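Local atomic coordinates of glycosaminoglycan xylosylkinase (Hydra vulgaris, PDB entry 5XOM), a protein that probably phosphorylates the xylose of the glycosaminoglycan linkage region on proteoglycans, acting as a secretory-pathway kinase of the Fam20 family. Residues R143-Y148 and S267-L272; Y148-V153 and L295-S300; I136-L141 and F271-A276; S310-L315 and L369-A374. All coordinates share one frame; numbering follows the deposited sequence.

Contact 1 (R143-Y148 and S267-L272); sequences RLLGFY and SIFDFL
Leu145 points its CD1 methyl at the Leu272 side chain, and the two meet tip to tip, with Leu145 CD1 3.7 Å from Leu272 CD1. The contact belongs to a protein-kinase-like fold. The segment 143-148 leaves the end of helix 132-144, which probably corresponds to helix C of kinases. The segment 267-272 lies on helix 259-273, probably the counterpart of kinase helix E. The turn after helix 132-144 is thus anchored on the C-lobe.

Gly146 takes positive phi (79°) and ends the first helix in a Schellman motif. This turn puts Leu145 and Phe147, on its two flanks, against the same helix. Phe147 lies aslant to Phe269, with its CE2 3.9 Å from Phe269 CB. The Phe269 ring is carried away from its backbone N (chi1 171°). It lies over helix 132-144, where it touches Ala138 and Leu141, and it also stacks with His294. All four touching side chains are buried and apolar, and no hydrogen bond crosses between the segments. Leu145 CD1 also comes up to the edge of the Phe269 ring, near its plane, 4.4 Å from Phe269 CD1.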
loop_
_atom_site.group_PDB
_atom_site.type_symbol
_atom_site.label_atom_id
_atom_site.label_comp_id
_atom_site.label_asym_id
_atom_site.label_seq_id
_atom_site.Cartn_x
_atom_site.Cartn_y
_atom_site.Cartn_z
ATOM N N ARG A 143 2.048 -2.525 14.356
ATOM C CA ARG A 143 1.616 -2.891 13.008
ATOM C C ARG A 143 1.180 -4.351 12.947
ATOM O O ARG A 143 0.164 -4.674 12.320
ATOM C CB ARG A 143 2.739 -2.620 12.012
ATOM C CG ARG A 143 3.240 -1.196 12.064
ATOM C CD ARG A 143 4.198 -0.896 10.936
ATOM N NE ARG A 143 3.510 -0.895 9.647
ATOM C CZ ARG A 143 3.772 -1.749 8.665
ATOM N NH1 ARG A 143 4.721 -2.667 8.817
ATOM N NH2 ARG A 143 3.100 -1.682 7.526
ATOM N N LEU A 144 1.932 -5.245 13.601
ATOM C CA LEU A 144 1.610 -6.670 13.566
ATOM C C LEU A 144 0.219 -6.944 14.136
ATOM O O LEU A 144 -0.527 -7.776 13.605
ATOM C CB LEU A 144 2.673 -7.466 14.330
ATOM C CG LEU A 144 2.438 -8.968 14.503
ATOM C CD1 LEU A 144 2.343 -9.632 13.139
ATOM C CD2 LEU A 144 3.549 -9.596 15.345
ATOM N N LEU A 145 -0.152 -6.258 15.214
ATOM C CA LEU A 145 -1.468 -6.459 15.802
ATOM C C LEU A 145 -2.566 -5.669 15.103
ATOM O O LEU A 145 -3.732 -5.787 15.498
ATOM C CB LEU A 145 -1.458 -6.092 17.287
ATOM C CG LEU A 145 -0.545 -6.873 18.226
ATOM C CD1 LEU A 145 -0.491 -6.191 19.589
ATOM C CD2 LEU A 145 -1.010 -8.325 18.340
ATOM N N GLY A 146 -2.233 -4.876 14.084
ATOM C CA GLY A 146 -3.242 -4.148 13.341
ATOM C C GLY A 146 -3.752 -2.891 14.002
ATOM O O GLY A 146 -4.800 -2.378 13.598
ATOM N N PHE A 147 -3.058 -2.380 15.023
ATOM C CA PHE A 147 -3.474 -1.125 15.640
ATOM C C PHE A 147 -3.114 0.070 14.757
ATOM O O PHE A 147 -3.927 0.981 14.577
ATOM C CB PHE A 147 -2.844 -0.978 17.029
ATOM C CG PHE A 147 -3.433 -1.891 18.067
ATOM C CD1 PHE A 147 -4.806 -2.008 18.213
ATOM C CD2 PHE A 147 -2.614 -2.634 18.900
ATOM C CE1 PHE A 147 -5.352 -2.847 19.172
ATOM C CE2 PHE A 147 -3.154 -3.472 19.864
ATOM C CZ PHE A 147 -4.527 -3.579 19.996
ATOM N N TYR A 148 -1.894 0.085 14.213
ATOM C CA TYR A 148 -1.414 1.145 13.321
ATOM C C TYR A 148 -1.502 2.534 13.968
ATOM O O TYR A 148 -1.824 3.525 13.312
ATOM C CB TYR A 148 -2.154 1.112 11.973
ATOM C CG TYR A 148 -1.933 -0.186 11.203
ATOM C CD1 TYR A 148 -0.699 -0.473 10.628
ATOM C CD2 TYR A 148 -2.952 -1.125 11.064
ATOM C CE1 TYR A 148 -0.483 -1.654 9.941
ATOM C CE2 TYR A 148 -2.743 -2.313 10.373
ATOM C CZ TYR A 148 -1.509 -2.570 9.816
ATOM O OH TYR A 148 -1.299 -3.749 9.139
ATOM N N SER A 267 -4.500 -0.654 26.550
ATOM C CA SER A 267 -4.118 -1.397 27.747
ATOM C C SER A 267 -3.668 -2.809 27.397
ATOM O O SER A 267 -2.762 -3.349 28.042
ATOM C CB SER A 267 -5.276 -1.438 28.745
ATOM O OG SER A 267 -6.262 -2.374 28.349
ATOM N N ILE A 268 -4.265 -3.408 26.365
ATOM C CA ILE A 268 -3.807 -4.705 25.882
ATOM C C ILE A 268 -2.416 -4.579 25.274
ATOM O O ILE A 268 -1.523 -5.391 25.544
ATOM C CB ILE A 268 -4.815 -5.278 24.868
ATOM C CG1 ILE A 268 -6.102 -5.705 25.578
ATOM C CG2 ILE A 268 -4.206 -6.438 24.083
ATOM C CD1 ILE A 268 -7.247 -5.989 24.631
ATOM N N PHE A 269 -2.213 -3.549 24.448
ATOM C CA PHE A 269 -0.908 -3.327 23.838
ATOM C C PHE A 269 0.149 -3.045 24.901
ATOM O O PHE A 269 1.250 -3.603 24.856
ATOM C CB PHE A 269 -1.020 -2.179 22.834
ATOM C CG PHE A 269 0.294 -1.698 22.269
ATOM C CD1 PHE A 269 0.907 -2.376 21.224
ATOM C CD2 PHE A 269 0.879 -0.526 22.737
ATOM C CE1 PHE A 269 2.097 -1.926 20.680
ATOM C CE2 PHE A 269 2.079 -0.059 22.190
ATOM C CZ PHE A 269 2.685 -0.768 21.157
ATOM N N ASP A 270 -0.181 -2.205 25.885
ATOM C CA ASP A 270 0.772 -1.901 26.948
ATOM C C ASP A 270 1.055 -3.117 27.819
ATOM O O ASP A 270 2.179 -3.279 28.314
ATOM C CB ASP A 270 0.258 -0.741 27.802
ATOM C CG ASP A 270 0.501 0.612 27.151
ATOM O OD1 ASP A 270 1.436 0.719 26.316
ATOM O OD2 ASP A 270 -0.231 1.571 27.468
ATOM N N PHE A 271 0.050 -3.967 28.025
ATOM C CA PHE A 271 0.249 -5.175 28.818
ATOM C C PHE A 271 1.203 -6.139 28.127
ATOM O O PHE A 271 2.042 -6.762 28.790
ATOM C CB PHE A 271 -1.090 -5.849 29.103
ATOM C CG PHE A 271 -0.962 -7.223 29.706
ATOM C CD1 PHE A 271 -0.509 -7.396 31.006
ATOM C CD2 PHE A 271 -1.250 -8.344 28.953
ATOM C CE1 PHE A 271 -0.385 -8.680 31.551
ATOM C CE2 PHE A 271 -1.120 -9.618 29.491
ATOM C CZ PHE A 271 -0.691 -9.787 30.782
ATOM N N LEU A 272 1.091 -6.291 26.799
ATOM C CA LEU A 272 1.983 -7.216 26.099
ATOM C C LEU A 272 3.435 -6.758 26.157
ATOM O O LEU A 272 4.344 -7.588 26.266
ATOM C CB LEU A 272 1.555 -7.408 24.643
ATOM C CG LEU A 272 0.131 -7.898 24.404
ATOM C CD1 LEU A 272 -0.316 -7.531 22.990
ATOM C CD2 LEU A 272 0.046 -9.404 24.675
#

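Contact 2 (Y148-V153 and L295-S300); sequences YRAPPV and LDNAKS
Pro151 and Leu295 make the main touch, with Pro151 CG 3.8 Å from Leu295 CD1. The two side chains cross at about a right angle. Leu295 has CG anti to its backbone N (chi1 176°), which carries CD1 to the proline ring. Beside them the Ala150 methyl lies near the Asn297 amide, with Ala150 CB 4.4 Å from Asn297 ND2. This is a loose van der Waals touch, and no hydrogen bond crosses between the segments.

Both segments are irregular. The segment 148-153 joins helix 132-144 to strand 153-159, as the linker between helix C and strand 4 does in kinases. The segment 295-300 follows strand 289-292 and, by its place and sequence, probably matches the DFG region. The centre of the contact lies about 2 Å from the centre of the chain, between the sheet lobe and the helical lobe.

Further out, the turn after Asn297 is closed by a side chain. Ser300 OG donates to Asn297 O over 2.6 Å, nearly in line with the carbonyl (C=O...OG angle 164°). The Asn297 amide is held at both ends, OD1 by Arg278 NH2 and ND2 by His294 O, which fixes its rotation. Arg278 NH1 also reaches Leu295 O, and Glu135 OE1 accepts from Asn297 N. On the other segment, Arg149 NH1 forms a salt bridge with Asp265 OD2.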
loop_
_atom_site.group_PDB
_atom_site.type_symbol
_atom_site.label_atom_id
_atom_site.label_comp_id
_atom_site.label_asym_id
_atom_site.label_seq_id
_atom_site.Cartn_x
_atom_site.Cartn_y
_atom_site.Cartn_z
ATOM N N TYR A 148 -1.894 0.085 14.213
ATOM C CA TYR A 148 -1.414 1.145 13.321
ATOM C C TYR A 148 -1.502 2.534 13.968
ATOM O O TYR A 148 -1.824 3.525 13.312
ATOM C CB TYR A 148 -2.154 1.112 11.973
ATOM C CG TYR A 148 -1.933 -0.186 11.203
ATOM C CD1 TYR A 148 -0.699 -0.473 10.628
ATOM C CD2 TYR A 148 -2.952 -1.125 11.064
ATOM C CE1 TYR A 148 -0.483 -1.654 9.941
ATOM C CE2 TYR A 148 -2.743 -2.313 10.373
ATOM C CZ TYR A 148 -1.509 -2.570 9.816
ATOM O OH TYR A 148 -1.299 -3.749 9.139
ATOM N N ARG A 149 -1.169 2.616 15.259
ATOM C CA ARG A 149 -1.250 3.849 16.037
ATOM C C ARG A 149 0.092 4.345 16.544
ATOM O O ARG A 149 0.116 5.241 17.402
ATOM C CB ARG A 149 -2.171 3.654 17.231
ATOM C CG ARG A 149 -3.486 3.199 16.794
ATOM C CD ARG A 149 -4.400 2.763 17.890
ATOM N NE ARG A 149 -5.395 1.948 17.223
ATOM C CZ ARG A 149 -6.440 1.391 17.794
ATOM N NH1 ARG A 149 -6.707 1.549 19.095
ATOM N NH2 ARG A 149 -7.254 0.674 17.036
ATOM N N ALA A 150 1.191 3.750 16.098
ATOM C CA ALA A 150 2.519 4.111 16.562
ATOM C C ALA A 150 3.311 4.777 15.444
ATOM O O ALA A 150 3.306 4.273 14.315
ATOM C CB ALA A 150 3.268 2.868 17.057
ATOM N N PRO A 151 3.983 5.894 15.716
ATOM C CA PRO A 151 4.824 6.536 14.714
ATOM C C PRO A 151 6.038 5.601 14.341
ATOM O O PRO A 151 6.488 4.849 15.195
ATOM C CB PRO A 151 5.317 7.818 15.378
ATOM C CG PRO A 151 4.689 7.880 16.708
ATOM C CD PRO A 151 3.989 6.606 17.010
ATOM N N PRO A 152 6.478 5.693 13.104
ATOM C CA PRO A 152 7.636 4.860 12.682
ATOM C C PRO A 152 8.872 5.055 13.557
ATOM O O PRO A 152 9.222 6.169 13.951
ATOM C CB PRO A 152 7.888 5.331 11.244
ATOM C CG PRO A 152 6.552 5.808 10.755
ATOM C CD PRO A 152 5.710 6.203 11.956
ATOM N N VAL A 153 9.548 3.937 13.843
ATOM C CA VAL A 153 10.771 3.898 14.645
ATOM C C VAL A 153 11.826 3.088 13.905
ATOM O O VAL A 153 11.534 2.010 13.375
ATOM C CB VAL A 153 10.517 3.284 16.036
ATOM C CG1 VAL A 153 11.790 3.324 16.875
ATOM C CG2 VAL A 153 9.352 3.986 16.746
ATOM N N LEU A 295 2.276 6.585 21.497
ATOM C CA LEU A 295 3.431 7.471 21.448
ATOM C C LEU A 295 4.196 7.358 22.766
ATOM O O LEU A 295 3.589 7.285 23.842
ATOM C CB LEU A 295 2.974 8.907 21.164
ATOM C CG LEU A 295 4.007 10.018 21.160
ATOM C CD1 LEU A 295 5.005 9.715 20.065
ATOM C CD2 LEU A 295 3.293 11.334 20.871
ATOM N N ASP A 296 5.525 7.292 22.664
ATOM C CA ASP A 296 6.426 7.035 23.784
ATOM C C ASP A 296 6.120 5.688 24.433
ATOM O O ASP A 296 5.453 5.619 25.471
ATOM C CB ASP A 296 6.349 8.154 24.830
ATOM C CG ASP A 296 7.392 8.006 25.943
ATOM O OD1 ASP A 296 7.560 8.968 26.725
ATOM O OD2 ASP A 296 8.056 6.945 26.040
ATOM N N ASN A 297 6.626 4.613 23.836
ATOM C CA ASN A 297 6.406 3.262 24.333
ATOM C C ASN A 297 7.670 2.660 24.936
ATOM O O ASN A 297 7.770 1.434 25.055
ATOM C CB ASN A 297 5.875 2.369 23.210
ATOM C CG ASN A 297 4.711 2.996 22.466
ATOM O OD1 ASN A 297 3.750 3.459 23.077
ATOM N ND2 ASN A 297 4.794 3.016 21.133
ATOM N N ALA A 298 8.639 3.500 25.316
ATOM C CA ALA A 298 9.987 3.033 25.627
ATOM C C ALA A 298 10.137 2.451 27.026
ATOM O O ALA A 298 11.135 1.764 27.285
ATOM C CB ALA A 298 10.996 4.168 25.465
ATOM N N LYS A 299 9.190 2.684 27.930
ATOM C CA LYS A 299 9.325 2.127 29.274
ATOM C C LYS A 299 8.640 0.766 29.318
ATOM O O LYS A 299 7.677 0.507 30.039
ATOM C CB LYS A 299 8.761 3.086 30.315
ATOM C CG LYS A 299 9.361 2.852 31.695
ATOM C CD LYS A 299 10.582 3.727 31.934
ATOM C CE LYS A 299 10.175 5.167 32.137
ATOM N NZ LYS A 299 9.333 5.278 33.359
ATOM N N SER A 300 9.211 -0.130 28.523
ATOM C CA SER A 300 8.651 -1.451 28.321
ATOM C C SER A 300 9.806 -2.420 28.112
ATOM O O SER A 300 10.975 -2.021 28.037
ATOM C CB SER A 300 7.651 -1.439 27.153
ATOM O OG SER A 300 8.259 -0.978 25.963
#

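Contact 3 (I136-L141 and F271-A276); sequences IAAFHL and FLIGNA
Leu141 N donates to Ala137 O over 2.9 Å, a regular helical bond in the last turns of helix 132-144. This turn holds Leu141 against the end of helix 259-273. Its CG is anti to the backbone N (chi1 172°), and of its two methyls, CD2 does the touching. Leu141 CD2 lies 3.7 Å from Ile273 CG2. Leu141 CD2 is also 4.4 Å from Leu272 CB, a looser touch.

Ile273, at the very end of its helix, answers with two branches. Its CG1 stands between the backbone N and the carbonyl carbon (chi1 67°). With CG1 there, CG2 is anti to the carbonyl carbon and meets Leu141 CD2. CD1 goes to Ala138, with Ile273 CD1 4.1 Å from Ala138 CB. Ala138 has little bulk, and here the backbones come closest, with the CA atoms of Ala138 and Ile273 6.9 Å apart.

Just past Ile273, helix 259-273 ends in a Schellman motif with Gly274 at positive phi. Asn275 N turns back to Asp270 O, while the bond from Gly274 N to Phe271 O is weak. Around the pair, Leu343 touches Leu141 and Leu364 touches Leu272.

In kinase terms this joins the probable helix C counterpart to the end of the probable helix E. The contact is wholly apolar between its segments, so it rests on methyl packing and burial and sets no fixed hydrogen-bond pattern across the two helices.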
loop_
_atom_site.group_PDB
_atom_site.type_symbol
_atom_site.label_atom_id
_atom_site.label_comp_id
_atom_site.label_asym_id
_atom_site.label_seq_id
_atom_site.Cartn_x
_atom_site.Cartn_y
_atom_site.Cartn_z
ATOM N N ILE A 136 11.492 0.330 19.187
ATOM C CA ILE A 136 11.506 -0.391 17.917
ATOM C C ILE A 136 10.541 -1.568 17.961
ATOM O O ILE A 136 9.720 -1.755 17.056
ATOM C CB ILE A 136 12.936 -0.850 17.581
ATOM C CG1 ILE A 136 13.853 0.366 17.440
ATOM C CG2 ILE A 136 12.946 -1.671 16.297
ATOM C CD1 ILE A 136 15.309 0.023 17.482
ATOM N N ALA A 137 10.628 -2.380 19.017
ATOM C CA ALA A 137 9.764 -3.550 19.120
ATOM C C ALA A 137 8.298 -3.146 19.227
ATOM O O ALA A 137 7.431 -3.766 18.605
ATOM C CB ALA A 137 10.178 -4.408 20.310
ATOM N N ALA A 138 8.004 -2.096 19.997
ATOM C CA ALA A 138 6.616 -1.673 20.163
ATOM C C ALA A 138 6.028 -1.168 18.848
ATOM O O ALA A 138 4.851 -1.400 18.557
ATOM C CB ALA A 138 6.525 -0.593 21.241
ATOM N N PHE A 139 6.831 -0.479 18.036
ATOM C CA PHE A 139 6.312 0.009 16.767
ATOM C C PHE A 139 5.955 -1.143 15.831
ATOM O O PHE A 139 4.867 -1.157 15.244
ATOM C CB PHE A 139 7.319 0.957 16.114
ATOM C CG PHE A 139 7.173 1.059 14.630
ATOM C CD1 PHE A 139 6.056 1.655 14.061
ATOM C CD2 PHE A 139 8.164 0.566 13.797
ATOM C CE1 PHE A 139 5.926 1.742 12.688
ATOM C CE2 PHE A 139 8.043 0.651 12.424
ATOM C CZ PHE A 139 6.923 1.238 11.867
ATOM N N HIS A 140 6.826 -2.145 15.711
ATOM C CA HIS A 140 6.497 -3.257 14.824
ATOM C C HIS A 140 5.367 -4.107 15.377
ATOM O O HIS A 140 4.574 -4.656 14.604
ATOM C CB HIS A 140 7.731 -4.109 14.553
ATOM C CG HIS A 140 8.722 -3.427 13.676
ATOM N ND1 HIS A 140 8.516 -3.256 12.324
ATOM C CD2 HIS A 140 9.911 -2.843 13.955
ATOM C CE1 HIS A 140 9.540 -2.601 11.807
ATOM N NE2 HIS A 140 10.400 -2.340 12.774
ATOM N N LEU A 141 5.260 -4.230 16.699
ATOM C CA LEU A 141 4.141 -4.987 17.232
ATOM C C LEU A 141 2.831 -4.241 17.014
ATOM O O LEU A 141 1.784 -4.865 16.827
ATOM C CB LEU A 141 4.353 -5.290 18.717
ATOM C CG LEU A 141 3.137 -5.909 19.391
ATOM C CD1 LEU A 141 3.094 -7.384 19.021
ATOM C CD2 LEU A 141 3.162 -5.741 20.906
ATOM N N PHE A 271 0.050 -3.967 28.025
ATOM C CA PHE A 271 0.249 -5.175 28.818
ATOM C C PHE A 271 1.203 -6.139 28.127
ATOM O O PHE A 271 2.042 -6.762 28.790
ATOM C CB PHE A 271 -1.090 -5.849 29.103
ATOM C CG PHE A 271 -0.962 -7.223 29.706
ATOM C CD1 PHE A 271 -0.509 -7.396 31.006
ATOM C CD2 PHE A 271 -1.250 -8.344 28.953
ATOM C CE1 PHE A 271 -0.385 -8.680 31.551
ATOM C CE2 PHE A 271 -1.120 -9.618 29.491
ATOM C CZ PHE A 271 -0.691 -9.787 30.782
ATOM N N LEU A 272 1.091 -6.291 26.799
ATOM C CA LEU A 272 1.983 -7.216 26.099
ATOM C C LEU A 272 3.435 -6.758 26.157
ATOM O O LEU A 272 4.344 -7.588 26.266
ATOM C CB LEU A 272 1.555 -7.408 24.643
ATOM C CG LEU A 272 0.131 -7.898 24.404
ATOM C CD1 LEU A 272 -0.316 -7.531 22.990
ATOM C CD2 LEU A 272 0.046 -9.404 24.675
ATOM N N ILE A 273 3.683 -5.446 26.069
ATOM C CA ILE A 273 5.061 -4.960 26.081
ATOM C C ILE A 273 5.564 -4.645 27.483
ATOM O O ILE A 273 6.767 -4.387 27.652
ATOM C CB ILE A 273 5.225 -3.729 25.163
ATOM C CG1 ILE A 273 4.456 -2.521 25.706
ATOM C CG2 ILE A 273 4.785 -4.075 23.739
ATOM C CD1 ILE A 273 4.625 -1.264 24.857
ATOM N N GLY A 274 4.699 -4.689 28.493
ATOM C CA GLY A 274 5.119 -4.409 29.853
ATOM C C GLY A 274 5.246 -2.936 30.179
ATOM O O GLY A 274 6.046 -2.571 31.045
ATOM N N ASN A 275 4.472 -2.076 29.512
ATOM C CA ASN A 275 4.500 -0.634 29.747
ATOM C C ASN A 275 3.459 -0.301 30.807
ATOM O O ASN A 275 2.261 -0.212 30.519
ATOM C CB ASN A 275 4.237 0.134 28.453
ATOM C CG ASN A 275 4.109 1.641 28.677
ATOM O OD1 ASN A 275 3.445 2.343 27.912
ATOM N ND2 ASN A 275 4.765 2.148 29.705
ATOM N N ALA A 276 3.918 -0.095 32.040
ATOM C CA ALA A 276 3.049 0.266 33.147
ATOM C C ALA A 276 3.051 1.761 33.416
ATOM O O ALA A 276 2.621 2.186 34.491
ATOM C CB ALA A 276 3.454 -0.494 34.405
#

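Contact 4 (S310-L315 and L369-A374); sequences SILSPL and LLVQDA
Apolar packing carries the whole contact between Leu312 and Leu315 on one side and Val371 and Ala374 on the other. Leu312 sends CD1 between two residues of helix 358-382. Leu312 CD1 is 4.3 Å from Val371 CG2 and 4.4 Å from Ala374 CB. Leu315 comes from the next turn, with CG anti to its backbone N (chi1 174°), and its CD2 lies 4.2 Å from Ala374 CB. The Ala374 methyl is thus touched by both leucines. The spacing is three residues on each side, Leu312 to Leu315 and Val371 to Ala374, so by their CA atoms Leu312 lies nearest Val371 and Leu315 nearest Ala374.

Hydrogen bonding stays within the segments. Ser310 O receives two donors from Ser313. Ser313 N lies 3.1 Å and Ser313 OG 2.9 Å from Ser310 O. Both come from the same face of the carbonyl plane, with OG tilted 22° from it. This double grip ties the 3-10 turn 310-312 to the start of helix 313-318, where Leu312 holds the N-cap position.

The centre of the contact lies about 19 Å from the centre of the chain, in the helical lobe of the kinase-like fold. Helix 259-273 borders it through Phe271, which touches both Leu312 and Val371, and through Ile264 at Leu315. Helix 323-334 adds Leu329 against Val371.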
loop_
_atom_site.group_PDB
_atom_site.type_symbol
_atom_site.label_atom_id
_atom_site.label_comp_id
_atom_site.label_asym_id
_atom_site.label_seq_id
_atom_site.Cartn_x
_atom_site.Cartn_y
_atom_site.Cartn_z
ATOM N N SER A 310 -2.118 -5.615 36.331
ATOM C CA SER A 310 -2.783 -4.344 36.605
ATOM C C SER A 310 -2.837 -3.443 35.376
ATOM O O SER A 310 -3.705 -2.566 35.304
ATOM C CB SER A 310 -2.083 -3.611 37.752
ATOM O OG SER A 310 -0.736 -3.306 37.417
ATOM N N ILE A 311 -1.924 -3.625 34.417
ATOM C CA ILE A 311 -1.974 -2.830 33.189
ATOM C C ILE A 311 -3.274 -3.082 32.437
ATOM O O ILE A 311 -3.822 -2.173 31.797
ATOM C CB ILE A 311 -0.744 -3.136 32.313
ATOM C CG1 ILE A 311 0.548 -2.868 33.098
ATOM C CG2 ILE A 311 -0.792 -2.321 31.028
ATOM C CD1 ILE A 311 1.840 -3.253 32.335
ATOM N N LEU A 312 -3.810 -4.303 32.527
ATOM C CA LEU A 312 -5.035 -4.677 31.831
ATOM C C LEU A 312 -6.296 -4.198 32.539
ATOM O O LEU A 312 -7.391 -4.570 32.111
ATOM C CB LEU A 312 -5.111 -6.201 31.674
ATOM C CG LEU A 312 -4.342 -6.886 30.553
ATOM C CD1 LEU A 312 -4.511 -8.386 30.704
ATOM C CD2 LEU A 312 -4.800 -6.407 29.172
ATOM N N SER A 313 -6.170 -3.392 33.595
ATOM C CA SER A 313 -7.333 -2.961 34.369
ATOM C C SER A 313 -8.469 -2.374 33.535
ATOM O O SER A 313 -9.633 -2.691 33.836
ATOM C CB SER A 313 -6.901 -1.953 35.440
ATOM O OG SER A 313 -6.347 -2.613 36.560
ATOM N N PRO A 314 -8.234 -1.535 32.515
ATOM C CA PRO A 314 -9.373 -1.077 31.700
ATOM C C PRO A 314 -10.163 -2.222 31.094
ATOM O O PRO A 314 -11.397 -2.179 31.103
ATOM C CB PRO A 314 -8.704 -0.213 30.622
ATOM C CG PRO A 314 -7.466 0.281 31.269
ATOM C CD PRO A 314 -6.986 -0.857 32.118
ATOM N N LEU A 315 -9.493 -3.266 30.592
ATOM C CA LEU A 315 -10.239 -4.388 30.037
ATOM C C LEU A 315 -10.910 -5.208 31.132
ATOM O O LEU A 315 -12.081 -5.578 31.003
ATOM C CB LEU A 315 -9.322 -5.279 29.193
ATOM C CG LEU A 315 -9.979 -6.566 28.694
ATOM C CD1 LEU A 315 -10.946 -6.263 27.561
ATOM C CD2 LEU A 315 -8.914 -7.555 28.246
ATOM N N LEU A 369 -1.801 -15.135 25.786
ATOM C CA LEU A 369 -2.728 -16.083 26.395
ATOM C C LEU A 369 -3.394 -15.494 27.632
ATOM O O LEU A 369 -4.571 -15.763 27.898
ATOM C CB LEU A 369 -2.022 -17.390 26.748
ATOM C CG LEU A 369 -1.525 -18.222 25.569
ATOM C CD1 LEU A 369 -0.894 -19.509 26.072
ATOM C CD2 LEU A 369 -2.664 -18.512 24.597
ATOM N N LEU A 370 -2.645 -14.725 28.427
ATOM C CA LEU A 370 -3.248 -14.087 29.590
ATOM C C LEU A 370 -4.310 -13.069 29.179
ATOM O O LEU A 370 -5.290 -12.873 29.905
ATOM C CB LEU A 370 -2.168 -13.426 30.448
ATOM C CG LEU A 370 -1.079 -14.340 31.027
ATOM C CD1 LEU A 370 0.020 -13.516 31.690
ATOM C CD2 LEU A 370 -1.686 -15.353 32.012
ATOM N N VAL A 371 -4.135 -12.414 28.025
ATOM C CA VAL A 371 -5.168 -11.519 27.507
ATOM C C VAL A 371 -6.415 -12.309 27.138
ATOM O O VAL A 371 -7.538 -11.934 27.497
ATOM C CB VAL A 371 -4.632 -10.732 26.299
ATOM C CG1 VAL A 371 -5.769 -10.037 25.561
ATOM C CG2 VAL A 371 -3.610 -9.719 26.742
ATOM N N GLN A 372 -6.230 -13.422 26.427
ATOM C CA GLN A 372 -7.353 -14.276 26.060
ATOM C C GLN A 372 -8.118 -14.739 27.296
ATOM O O GLN A 372 -9.355 -14.747 27.303
ATOM C CB GLN A 372 -6.846 -15.459 25.240
ATOM C CG GLN A 372 -7.920 -16.438 24.790
ATOM C CD GLN A 372 -7.360 -17.523 23.882
ATOM O OE1 GLN A 372 -7.883 -17.782 22.795
ATOM N NE2 GLN A 372 -6.298 -18.177 24.336
ATOM N N ASP A 373 -7.398 -15.115 28.357
ATOM C CA ASP A 373 -8.051 -15.530 29.594
ATOM C C ASP A 373 -8.900 -14.403 30.173
ATOM O O ASP A 373 -10.034 -14.627 30.615
ATOM C CB ASP A 373 -7.009 -15.994 30.613
ATOM C CG ASP A 373 -6.293 -17.264 30.185
ATOM O OD1 ASP A 373 -6.764 -17.929 29.235
ATOM O OD2 ASP A 373 -5.257 -17.595 30.802
ATOM N N ALA A 374 -8.353 -13.185 30.206
ATOM C CA ALA A 374 -9.098 -12.054 30.753
ATOM C C ALA A 374 -10.358 -11.778 29.943
ATOM O O ALA A 374 -11.418 -11.481 30.509
ATOM C CB ALA A 374 -8.212 -10.809 30.804
#

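How the contacts relate
From the N terminus, helix 132-144 supplies the first side of contact 3, and the turn at its end that of contact 1. The linker after it supplies the first side of contact 2. Helix 259-273 returns to meet that helix. Contact 3 closes the wider loop, from 136-141 to 271-276, and contact 1 closes a slightly smaller one within the same span. Their second segments overlap at Phe271 and Leu272, and Leu272 touches in both. Contact 2 starts inside those loops and closes beyond them at 295-300, so it crosses both. Contact 4 opens later and closes a separate loop within the helical lobe. Phe271 connects the end of helix 259-273 to contact 4.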